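Local structure of carbonic anhydrase (3UCJ) at the interface of chains A and B. The protein catalyses the reversible hydration of carbon dioxide to hydrogencarbonate and a proton as a zinc-dependent beta-class carbonic anhydrase. Coordinates in Å, arbitrary orientation; residue numbers count along the deposited sequence, not the author numbering. Chains: chain A/B, Carbonic anhydrase.

The interface of chains A and B. Residues chain A 68, 70, 79, 81-82; chain B 68, 79, 81-82.
The first turn of helix 80-92 of chain A meets its twin, helix 80-93 of chain B, across the two-fold axis, with strand 65-70 of each chain and the loop residues A:Asp79 and B:Asp79 alongside. At the centre A:Asn81 and B:Asn81 lay their amides face to face, the planes 9° apart and the CG atoms 3.6 Å from each other. Each amide reaches past its twin into the other subunit. ND2 of A:Asn81 spends both N-H groups there: one goes to the amide oxygen OE1 of B:Gln68 at 2.9 Å, in that carbonyl's plane, the other to the carboxylate oxygen OD2 of B:Asp79 on its syn side, also 2.9 Å. B:Asn81 ND2 does the same with A:Gln68 and A:Asp79. With CG of A:Asn81 anti to the backbone N (chi1 -176°) the amide is carried to its twin, and its turn about chi2 (-45°) points OD1 back to NE2 of A:Gln68 at 2.9 Å; the acceptor carboxylate of B:Asp79 argues for nitrogen at the other end. A:Gln68 is steadied in turn by A:Asn70, whose ND2 gives a nearly straight bond to the same OE1 that B:Asn81 uses. A:Asp79 caps the helix start: OD1 receives the backbone N of A:Asn81 and OD2 that of A:Cys82, both from above the carboxylate plane. Water 1 bridges OD1 of A:Asp79 (2.7 Å) and OD1 of B:Asp79 (2.6 Å), probably easing the proximity of two like charges. An aspartate at A:Asn81 would remove the N-H donors, probably leaving B:Gln68 OE1 without its cross-subunit donor and setting a second carboxylate against B:Asp79 OD2. The site is a symmetric polar core that ties the two helix starts together and helps join the subunits.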
loop_
_atom_site.group_PDB
_atom_site.type_symbol
_atom_site.label_atom_id
_atom_site.label_comp_id
_atom_site.label_asym_id
_atom_site.label_seq_id
_atom_site.Cartn_x
_atom_site.Cartn_y
_atom_site.Cartn_z
ATOM N N GLN A 68 13.467 -2.144 -10.969
ATOM C CA GLN A 68 12.583 -2.534 -9.892
ATOM C C GLN A 68 12.684 -4.045 -9.694
ATOM O O GLN A 68 12.560 -4.769 -10.626
ATOM C CB GLN A 68 11.151 -2.140 -10.201
ATOM C CG GLN A 68 10.081 -2.996 -9.590
ATOM C CD GLN A 68 9.737 -2.658 -8.157
ATOM O OE1 GLN A 68 8.938 -3.309 -7.562
ATOM N NE2 GLN A 68 10.315 -1.632 -7.643
ATOM N N ASN A 70 11.180 -7.120 -7.117
ATOM C CA ASN A 70 10.356 -7.478 -5.924
ATOM C C ASN A 70 10.075 -8.975 -5.985
ATOM O O ASN A 70 10.378 -9.636 -6.990
ATOM C CB ASN A 70 9.034 -6.629 -5.939
ATOM C CG ASN A 70 8.128 -6.960 -7.144
ATOM O OD1 ASN A 70 7.673 -8.101 -7.355
ATOM N ND2 ASN A 70 7.795 -5.928 -7.919
ATOM N N ASP A 79 0.461 -0.515 -6.194
ATOM C CA ASP A 79 1.715 -0.597 -5.499
ATOM C C ASP A 79 2.547 0.611 -5.886
ATOM O O ASP A 79 3.107 0.589 -7.021
ATOM C CB ASP A 79 2.520 -1.838 -6.002
ATOM C CG ASP A 79 3.974 -1.833 -5.495
ATOM O OD1 ASP A 79 4.244 -1.209 -4.440
ATOM O OD2 ASP A 79 4.802 -2.600 -6.062
ATOM N N ASN A 81 5.423 1.512 -4.833
ATOM C CA ASN A 81 6.808 1.219 -5.030
ATOM C C ASN A 81 7.097 0.917 -6.529
ATOM O O ASN A 81 7.907 1.600 -7.219
ATOM C CB ASN A 81 7.156 -0.058 -4.130
ATOM C CG ASN A 81 8.599 -0.441 -4.141
ATOM O OD1 ASN A 81 9.265 -0.488 -5.193
ATOM N ND2 ASN A 81 9.090 -0.952 -2.943
ATOM N N CYS A 82 6.490 -0.153 -7.055
ATOM C CA CYS A 82 6.681 -0.398 -8.502
ATOM C C CYS A 82 6.144 0.773 -9.384
ATOM O O CYS A 82 6.831 1.188 -10.403
ATOM C CB CYS A 82 5.872 -1.646 -8.903
ATOM S SG CYS A 82 6.212 -2.170 -10.642
ATOM N N GLN B 68 16.155 -5.801 -3.302
ATOM C CA GLN B 68 14.974 -4.933 -3.423
ATOM C C GLN B 68 15.549 -3.601 -3.908
ATOM O O GLN B 68 16.511 -3.081 -3.333
ATOM C CB GLN B 68 14.431 -4.718 -2.022
ATOM C CG GLN B 68 13.574 -3.434 -1.742
ATOM C CD GLN B 68 12.185 -3.296 -2.468
ATOM O OE1 GLN B 68 11.625 -2.189 -2.496
ATOM N NE2 GLN B 68 11.646 -4.372 -3.046
ATOM N N ASP B 79 4.975 -0.764 3.494
ATOM C CA ASP B 79 5.180 -1.211 2.072
ATOM C C ASP B 79 5.380 -2.722 2.042
ATOM O O ASP B 79 6.455 -3.226 2.332
ATOM C CB ASP B 79 6.464 -0.525 1.571
ATOM C CG ASP B 79 6.864 -1.009 0.120
ATOM O OD1 ASP B 79 5.955 -1.554 -0.519
ATOM O OD2 ASP B 79 8.054 -0.917 -0.258
ATOM N N ASN B 81 5.765 -4.429 -0.528
ATOM C CA ASN B 81 6.797 -4.773 -1.473
ATOM C C ASN B 81 8.162 -4.903 -0.797
ATOM O O ASN B 81 8.788 -6.006 -0.905
ATOM C CB ASN B 81 6.762 -3.692 -2.634
ATOM C CG ASN B 81 7.807 -3.966 -3.704
ATOM O OD1 ASN B 81 8.906 -4.579 -3.470
ATOM N ND2 ASN B 81 7.452 -3.502 -4.953
ATOM N N CYS B 82 8.663 -3.861 -0.105
ATOM C CA CYS B 82 9.980 -4.037 0.465
ATOM C C CYS B 82 9.810 -5.034 1.701
ATOM O O CYS B 82 10.709 -5.857 1.932
ATOM C CB CYS B 82 10.462 -2.714 1.005
ATOM S SG CYS B 82 12.067 -2.711 1.829
HETATM O O HOH W 1 3.703 -1.075 -1.825
#